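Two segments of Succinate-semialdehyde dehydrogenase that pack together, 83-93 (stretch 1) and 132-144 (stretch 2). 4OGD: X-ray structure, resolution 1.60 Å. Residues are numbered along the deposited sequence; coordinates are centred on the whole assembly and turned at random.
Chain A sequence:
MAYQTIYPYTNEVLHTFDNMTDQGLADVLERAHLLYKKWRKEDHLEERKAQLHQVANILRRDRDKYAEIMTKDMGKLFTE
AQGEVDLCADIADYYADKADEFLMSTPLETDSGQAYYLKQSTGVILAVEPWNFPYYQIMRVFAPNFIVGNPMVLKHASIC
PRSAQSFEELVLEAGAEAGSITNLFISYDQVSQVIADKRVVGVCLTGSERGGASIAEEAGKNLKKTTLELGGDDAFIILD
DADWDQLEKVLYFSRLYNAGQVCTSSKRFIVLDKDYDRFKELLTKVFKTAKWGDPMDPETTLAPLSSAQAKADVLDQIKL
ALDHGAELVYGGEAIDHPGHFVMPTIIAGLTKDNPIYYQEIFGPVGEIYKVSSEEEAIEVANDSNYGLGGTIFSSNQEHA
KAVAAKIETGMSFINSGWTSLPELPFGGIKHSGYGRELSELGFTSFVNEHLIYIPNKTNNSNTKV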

ATOM      1  N   GLY A  83      -1.134 -31.160  -2.875  1.00  9.46           N
ATOM      2  CA  GLY A  83      -0.892 -30.360  -1.690  1.00  8.74           C
ATOM      3  C   GLY A  83      -1.326 -28.921  -1.897  1.00  9.99           C
ATOM      4  O   GLY A  83      -1.848 -28.287  -0.977  1.00  9.70           O
ATOM      5  N   GLU A  84      -1.109 -28.395  -3.101  1.00  8.18           N
ATOM      6  CA  GLU A  84      -1.530 -27.022  -3.382  1.00  7.93           C
ATOM      7  C   GLU A  84      -3.047 -26.896  -3.283  1.00  9.26           C
ATOM      8  O   GLU A  84      -3.565 -25.924  -2.725  1.00  8.84           O
ATOM      9  CB  GLU A  84      -1.045 -26.546  -4.751  1.00  7.10           C
ATOM     10  CG  GLU A  84      -1.425 -25.092  -5.047  1.00  7.68           C
ATOM     11  CD  GLU A  84      -0.736 -24.527  -6.272  1.00  9.36           C
ATOM     12  OE1 GLU A  84       0.240 -25.138  -6.766  1.00  9.44           O
ATOM     13  OE2 GLU A  84      -1.176 -23.457  -6.743  1.00  6.71           O
ATOM     14  N   VAL A  85      -3.764 -27.875  -3.827  1.00  7.76           N
ATOM     15  CA  VAL A  85      -5.216 -27.894  -3.667  1.00  6.93           C
ATOM     16  C   VAL A  85      -5.591 -27.907  -2.194  1.00  7.30           C
ATOM     17  O   VAL A  85      -6.458 -27.140  -1.768  1.00  9.92           O
ATOM     18  CB  VAL A  85      -5.868 -29.101  -4.350  1.00  9.44           C
ATOM     19  CG1 VAL A  85      -7.355 -29.149  -3.999  1.00  9.65           C
ATOM     20  CG2 VAL A  85      -5.676 -29.017  -5.848  1.00 10.21           C
ATOM     21  N   ASP A  86      -4.936 -28.772  -1.418  1.00  9.85           N
ATOM     22  CA  ASP A  86      -5.220 -28.888   0.013  1.00  8.69           C
ATOM     23  C   ASP A  86      -5.112 -27.541   0.727  1.00 10.37           C
ATOM     24  O   ASP A  86      -5.965 -27.193   1.552  1.00  9.15           O
ATOM     25  CB  ASP A  86      -4.279 -29.892   0.689  1.00  9.43           C
ATOM     26  CG  ASP A  86      -4.529 -31.329   0.263  1.00 13.08           C
ATOM     27  OD1 ASP A  86      -5.580 -31.617  -0.351  1.00 14.20           O
ATOM     28  OD2 ASP A  86      -3.654 -32.184   0.551  1.00 18.61           O
ATOM     29  N   LEU A  87      -4.064 -26.784   0.403  1.00  9.62           N
ATOM     30  CA  LEU A  87      -3.849 -25.481   1.021  1.00  9.18           C
ATOM     31  C   LEU A  87      -4.912 -24.475   0.573  1.00 10.42           C
ATOM     32  O   LEU A  87      -5.361 -23.647   1.368  1.00 10.66           O
ATOM     33  CB  LEU A  87      -2.436 -24.970   0.721  1.00  9.83           C
ATOM     34  CG  LEU A  87      -2.072 -23.643   1.382  1.00 11.95           C
ATOM     35  CD1 LEU A  87      -2.399 -23.675   2.872  1.00 11.96           C
ATOM     36  CD2 LEU A  87      -0.591 -23.335   1.160  1.00 12.32           C
ATOM     37  N   CYS A  88      -5.321 -24.556  -0.691  1.00  7.52           N
ATOM     38  CA  CYS A  88      -6.379 -23.685  -1.206  1.00  6.77           C
ATOM     39  C   CYS A  88      -7.687 -23.932  -0.464  1.00  7.13           C
ATOM     40  O   CYS A  88      -8.405 -22.985  -0.147  1.00  9.15           O
ATOM     41  CB  CYS A  88      -6.595 -23.912  -2.699  1.00  9.11           C
ATOM     42  SG  CYS A  88      -5.292 -23.207  -3.725  1.00  8.78           S
ATOM     43  N   ALA A  89      -7.989 -25.211  -0.214  1.00  9.08           N
ATOM     44  CA  ALA A  89      -9.168 -25.591   0.552  1.00  6.18           C
ATOM     45  C   ALA A  89      -9.132 -24.883   1.898  1.00  8.12           C
ATOM     46  O   ALA A  89     -10.104 -24.242   2.298  1.00  8.47           O
ATOM     47  CB  ALA A  89      -9.220 -27.113   0.731  1.00 10.09           C
ATOM     48  N   ASP A  90      -7.994 -24.961   2.580  1.00  8.65           N
ATOM     49  CA  ASP A  90      -7.857 -24.346   3.903  1.00  8.44           C
ATOM     50  C   ASP A  90      -7.961 -22.819   3.896  1.00  8.05           C
ATOM     51  O   ASP A  90      -8.532 -22.228   4.816  1.00  8.55           O
ATOM     52  CB  ASP A  90      -6.559 -24.799   4.575  1.00  7.72           C
ATOM     53  CG  ASP A  90      -6.577 -26.275   4.935  1.00 13.59           C
ATOM     54  OD1 ASP A  90      -7.682 -26.870   4.998  1.00 12.73           O
ATOM     55  OD2 ASP A  90      -5.486 -26.836   5.173  1.00 14.46           O
ATOM     56  N   ILE A  91      -7.411 -22.186   2.865  1.00  7.15           N
ATOM     57  CA  ILE A  91      -7.489 -20.728   2.759  1.00  6.26           C
ATOM     58  C   ILE A  91      -8.937 -20.251   2.582  1.00  7.79           C
ATOM     59  O   ILE A  91      -9.367 -19.299   3.235  1.00  8.20           O
ATOM     60  CB  ILE A  91      -6.592 -20.198   1.619  1.00  6.79           C
ATOM     61  CG1 ILE A  91      -5.123 -20.443   1.953  1.00  9.79           C
ATOM     62  CG2 ILE A  91      -6.839 -18.718   1.397  1.00  6.57           C
ATOM     63  CD1 ILE A  91      -4.168 -20.184   0.784  1.00  7.32           C
ATOM     64  N   ALA A  92      -9.684 -20.920   1.708  1.00  6.75           N
ATOM     65  CA  ALA A  92     -11.094 -20.607   1.469  1.00  6.90           C
ATOM     66  C   ALA A  92     -11.902 -20.779   2.752  1.00  7.29           C
ATOM     67  O   ALA A  92     -12.653 -19.880   3.151  1.00  8.58           O
ATOM     68  CB  ALA A  92     -11.647 -21.506   0.370  1.00  7.25           C
ATOM     69  N   ASP A  93     -11.732 -21.921   3.416  1.00  8.13           N
ATOM     70  CA  ASP A  93     -12.460 -22.151   4.666  1.00  8.78           C
ATOM     71  C   ASP A  93     -12.065 -21.123   5.726  1.00 10.23           C
ATOM     72  O   ASP A  93     -12.919 -20.633   6.464  1.00 11.59           O
ATOM     73  CB  ASP A  93     -12.230 -23.571   5.193  1.00 10.00           C
ATOM     74  CG  ASP A  93     -13.090 -24.615   4.496  1.00 11.52           C
ATOM     75  OD1 ASP A  93     -14.208 -24.293   4.015  1.00 10.74           O
ATOM     76  OD2 ASP A  93     -12.634 -25.777   4.438  1.00 12.64           O
ATOM     77  N   ASN A 132       3.813 -20.450 -11.075  1.00  8.03           N
ATOM     78  CA  ASN A 132       4.472 -21.418 -10.194  1.00  7.61           C
ATOM     79  C   ASN A 132       3.565 -22.084  -9.152  1.00  7.82           C
ATOM     80  O   ASN A 132       3.790 -23.238  -8.780  1.00  7.45           O
ATOM     81  CB  ASN A 132       5.791 -20.885  -9.601  1.00  8.42           C
ATOM     82  CG  ASN A 132       5.590 -19.726  -8.659  1.00 12.08           C
ATOM     83  OD1 ASN A 132       4.577 -19.025  -8.714  1.00 12.29           O
ATOM     84  ND2 ASN A 132       6.564 -19.520  -7.770  1.00 12.61           N
ATOM     85  N   PHE A 133       2.536 -21.359  -8.712  1.00  9.14           N
ATOM     86  CA  PHE A 133       1.488 -21.915  -7.858  1.00  7.76           C
ATOM     87  C   PHE A 133       0.159 -21.388  -8.404  1.00  6.98           C
ATOM     88  O   PHE A 133      -0.419 -20.441  -7.865  1.00  7.97           O
ATOM     89  CB  PHE A 133       1.681 -21.514  -6.385  1.00  7.87           C
ATOM     90  CG  PHE A 133       2.924 -22.080  -5.755  1.00  9.57           C
ATOM     91  CD1 PHE A 133       2.886 -23.284  -5.062  1.00  9.29           C
ATOM     92  CD2 PHE A 133       4.138 -21.401  -5.855  1.00  8.21           C
ATOM     93  CE1 PHE A 133       4.044 -23.809  -4.479  1.00 10.57           C
ATOM     94  CE2 PHE A 133       5.292 -21.913  -5.273  1.00 11.60           C
ATOM     95  CZ  PHE A 133       5.244 -23.120  -4.588  1.00 11.81           C
ATOM     96  N   PRO A 134      -0.323 -21.999  -9.495  1.00  7.23           N
ATOM     97  CA  PRO A 134      -1.430 -21.455 -10.297  1.00  8.79           C
ATOM     98  C   PRO A 134      -2.741 -21.302  -9.525  1.00  8.45           C
ATOM     99  O   PRO A 134      -3.542 -20.437  -9.869  1.00 11.42           O
ATOM    100  CB  PRO A 134      -1.609 -22.492 -11.413  1.00 10.63           C
ATOM    101  CG  PRO A 134      -0.338 -23.256 -11.453  1.00  9.02           C
ATOM    102  CD  PRO A 134       0.162 -23.284 -10.030  1.00  8.28           C
ATOM    103  N   TYR A 135      -2.960 -22.130  -8.511  1.00  7.87           N
ATOM    104  CA  TYR A 135      -4.188 -22.036  -7.723  1.00  7.12           C
ATOM    105  C   TYR A 135      -4.003 -21.266  -6.419  1.00  6.17           C
ATOM    106  O   TYR A 135      -4.805 -20.382  -6.097  1.00  7.39           O
ATOM    107  CB  TYR A 135      -4.793 -23.432  -7.471  1.00  7.00           C
ATOM    108  CG  TYR A 135      -5.939 -23.714  -8.413  1.00  8.32           C
ATOM    109  CD1 TYR A 135      -5.756 -23.653  -9.780  1.00 10.46           C
ATOM    110  CD2 TYR A 135      -7.219 -24.004  -7.933  1.00 10.54           C
ATOM    111  CE1 TYR A 135      -6.799 -23.879 -10.654  1.00  8.99           C
ATOM    112  CE2 TYR A 135      -8.276 -24.236  -8.808  1.00 10.48           C
ATOM    113  CZ  TYR A 135      -8.055 -24.165 -10.168  1.00 10.29           C
ATOM    114  OH  TYR A 135      -9.092 -24.381 -11.060  1.00 11.63           O
ATOM    115  N   TYR A 136      -2.963 -21.618  -5.670  1.00  6.29           N
ATOM    116  CA  TYR A 136      -2.659 -20.986  -4.391  1.00  6.51           C
ATOM    117  C   TYR A 136      -2.499 -19.479  -4.511  1.00  7.27           C
ATOM    118  O   TYR A 136      -3.021 -18.743  -3.673  1.00  8.90           O
ATOM    119  CB  TYR A 136      -1.423 -21.656  -3.776  1.00  7.87           C
ATOM    120  CG  TYR A 136      -0.696 -20.899  -2.685  1.00  7.91           C
ATOM    121  CD1 TYR A 136      -1.190 -20.849  -1.379  1.00  7.48           C
ATOM    122  CD2 TYR A 136       0.519 -20.293  -2.947  1.00  9.00           C
ATOM    123  CE1 TYR A 136      -0.491 -20.180  -0.370  1.00  8.79           C
ATOM    124  CE2 TYR A 136       1.213 -19.624  -1.957  1.00 11.09           C
ATOM    125  CZ  TYR A 136       0.709 -19.572  -0.673  1.00  9.33           C
ATOM    126  OH  TYR A 136       1.412 -18.899   0.307  1.00  9.68           O
ATOM    127  N   GLN A 137      -1.825 -19.008  -5.562  1.00  7.50           N
ATOM    128  CA  GLN A 137      -1.643 -17.562  -5.700  1.00  7.18           C
ATOM    129  C   GLN A 137      -2.962 -16.849  -6.021  1.00  5.81           C
ATOM    130  O   GLN A 137      -3.137 -15.681  -5.662  1.00  8.29           O
ATOM    131  CB  GLN A 137      -0.573 -17.184  -6.735  1.00  7.83           C
ATOM    132  CG  GLN A 137       0.799 -17.817  -6.554  1.00  9.04           C
ATOM    133  CD  GLN A 137       1.468 -17.531  -5.231  1.00 15.16           C
ATOM    134  OE1 GLN A 137       1.089 -16.615  -4.496  1.00 17.24           O
ATOM    135  NE2 GLN A 137       2.494 -18.317  -4.923  1.00 12.51           N
ATOM    136  N   ILE A 138      -3.894 -17.528  -6.689  1.00  6.05           N
ATOM    137  CA  ILE A 138      -5.225 -16.939  -6.867  1.00  6.54           C
ATOM    138  C   ILE A 138      -5.979 -16.929  -5.544  1.00  6.77           C
ATOM    139  O   ILE A 138      -6.541 -15.907  -5.140  1.00  6.38           O
ATOM    140  CB  ILE A 138      -6.092 -17.696  -7.894  1.00  6.51           C
ATOM    141  CG1 ILE A 138      -5.405 -17.769  -9.258  1.00  7.26           C
ATOM    142  CG2 ILE A 138      -7.439 -16.999  -8.045  1.00  7.20           C
ATOM    143  CD1 ILE A 138      -6.149 -18.683 -10.247  1.00  8.57           C
ATOM    144  N   MET A 139      -5.991 -18.066  -4.862  1.00  7.23           N
ATOM    145  CA  MET A 139      -6.817 -18.207  -3.669  1.00  6.56           C
ATOM    146  C   MET A 139      -6.407 -17.217  -2.579  1.00  6.90           C
ATOM    147  O   MET A 139      -7.261 -16.704  -1.845  1.00  6.14           O
ATOM    148  CB  MET A 139      -6.786 -19.650  -3.139  1.00  7.49           C
ATOM    149  CG  MET A 139      -7.829 -19.911  -2.042  1.00  6.31           C
ATOM    150  SD  MET A 139      -9.514 -19.740  -2.655  1.00  8.33           S
ATOM    151  CE  MET A 139      -9.732 -21.393  -3.305  1.00  8.57           C
ATOM    152  N   ARG A 140      -5.111 -16.921  -2.499  1.00  7.10           N
ATOM    153  CA  ARG A 140      -4.606 -15.985  -1.490  1.00  6.71           C
ATOM    154  C   ARG A 140      -5.285 -14.632  -1.580  1.00  6.31           C
ATOM    155  O   ARG A 140      -5.455 -13.957  -0.566  1.00  8.76           O
ATOM    156  CB  ARG A 140      -3.083 -15.802  -1.598  1.00  7.04           C
ATOM    157  CG  ARG A 140      -2.283 -16.978  -1.050  1.00 10.99           C
ATOM    158  CD  ARG A 140      -0.871 -16.611  -0.580  1.00 13.51           C
ATOM    159  NE  ARG A 140      -0.209 -15.597  -1.388  1.00 13.50           N
ATOM    160  CZ  ARG A 140       1.107 -15.542  -1.601  1.00 15.45           C
ATOM    161  NH1 ARG A 140       1.920 -16.457  -1.085  1.00  9.82           N
ATOM    162  NH2 ARG A 140       1.608 -14.577  -2.355  1.00 19.55           N
ATOM    163  N   VAL A 141      -5.660 -14.231  -2.790  1.00  6.34           N
ATOM    164  CA  VAL A 141      -6.304 -12.933  -2.968  1.00  8.15           C
ATOM    165  C   VAL A 141      -7.794 -13.023  -3.260  1.00  7.79           C
ATOM    166  O   VAL A 141      -8.543 -12.131  -2.863  1.00  7.36           O
ATOM    167  CB  VAL A 141      -5.596 -12.060  -4.033  1.00  6.12           C
ATOM    168  CG1 VAL A 141      -4.207 -11.716  -3.564  1.00  7.07           C
ATOM    169  CG2 VAL A 141      -5.536 -12.765  -5.373  1.00  5.85           C
ATOM    170  N   PHE A 142      -8.241 -14.090  -3.929  1.00  6.67           N
ATOM    171  CA  PHE A 142      -9.672 -14.231  -4.166  1.00  5.30           C
ATOM    172  C   PHE A 142     -10.455 -14.391  -2.858  1.00  5.95           C
ATOM    173  O   PHE A 142     -11.487 -13.739  -2.672  1.00  6.70           O
ATOM    174  CB  PHE A 142      -9.979 -15.401  -5.108  1.00  5.91           C
ATOM    175  CG  PHE A 142     -11.441 -15.720  -5.188  1.00  6.95           C
ATOM    176  CD1 PHE A 142     -12.310 -14.859  -5.844  1.00  8.21           C
ATOM    177  CD2 PHE A 142     -11.952 -16.856  -4.577  1.00  6.41           C
ATOM    178  CE1 PHE A 142     -13.675 -15.133  -5.903  1.00  9.33           C
ATOM    179  CE2 PHE A 142     -13.317 -17.128  -4.625  1.00  7.12           C
ATOM    180  CZ  PHE A 142     -14.167 -16.275  -5.289  1.00  8.56           C
ATOM    181  N   ALA A 143      -9.988 -15.264  -1.967  1.00  8.01           N
ATOM    182  CA  ALA A 143     -10.747 -15.550  -0.744  1.00  6.95           C
ATOM    183  C   ALA A 143     -11.057 -14.291   0.082  1.00  8.13           C
ATOM    184  O   ALA A 143     -12.226 -14.031   0.386  1.00  8.40           O
ATOM    185  CB  ALA A 143     -10.062 -16.631   0.112  1.00  7.30           C
ATOM    186  N   PRO A 144     -10.029 -13.488   0.431  1.00  7.39           N
ATOM    187  CA  PRO A 144     -10.377 -12.308   1.234  1.00  7.22           C
ATOM    188  C   PRO A 144     -11.170 -11.240   0.472  1.00  6.78           C
ATOM    189  O   PRO A 144     -12.074 -10.623   1.035  1.00  7.72           O
ATOM    190  CB  PRO A 144      -9.009 -11.761   1.667  1.00  7.69           C
ATOM    191  CG  PRO A 144      -8.063 -12.248   0.609  1.00  6.04           C
ATOM    192  CD  PRO A 144      -8.567 -13.621   0.258  1.00  7.47           C
TER

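A helix, 83-93, runs beside a second stretch whose later part is also helical; the two helix axes are inclined by only 10° and point the same way, 9.2 Å apart at closest approach. One polar anchor and a row of apolar contacts join them, burying 546 Å² in all.

The anchor is Glu 84. Its side chain leaves the first helix toward the second stretch with chi1 and chi2 both t, and this extended form carries the carboxylate to the backbone at Tyr 135 and Tyr 136. There Glu 84 OE2 accepts two backbone hydrogen bonds, from Tyr 135 N at 2.8 Å and from Tyr 136 N, also at 2.8 Å. Neither amide has a backbone carbonyl of its own stretch to bond to, and OE2 of the buried carboxylate takes both. Pro 134 N lies 3.2 Å from Glu 84 OE2 but has no hydrogen to give. The other oxygen, OE1, is satisfied elsewhere in the structure, so neither half of the buried carboxylate goes unpaired.

One turn on, Cys 88 comes where the backbones are close, its CA 5.6 Å from Tyr 136 CA. Its small, polarizable SG fits against Tyr 135 CB (3.8 Å) and Met 139 CB (3.9 Å).

Around it the packing interlocks. Tyr 136 sits as a knob among Glu 84, Leu 87, Cys 88 and Ile 91; its ring carbon CE1 meets Leu 87 CD2 at 3.5 Å. The hydroxyl is not stranded, because Tyr 136 OH accepts a hydrogen bond from Arg 140 NH1 (2.9 Å), while Arg 140 NE and NH2 find partners elsewhere. Ile 91 is the reciprocal knob, among Tyr 136, Met 139, Arg 140 and Ala 143. Its branched side chain places CD1 3.7 Å from Tyr 136 CD1 and CG2 4.0 Å from Ala 143 CB. At Ala 92 and Ala 143 the CA atoms are 5.5 Å apart, a spacing that suits small side chains.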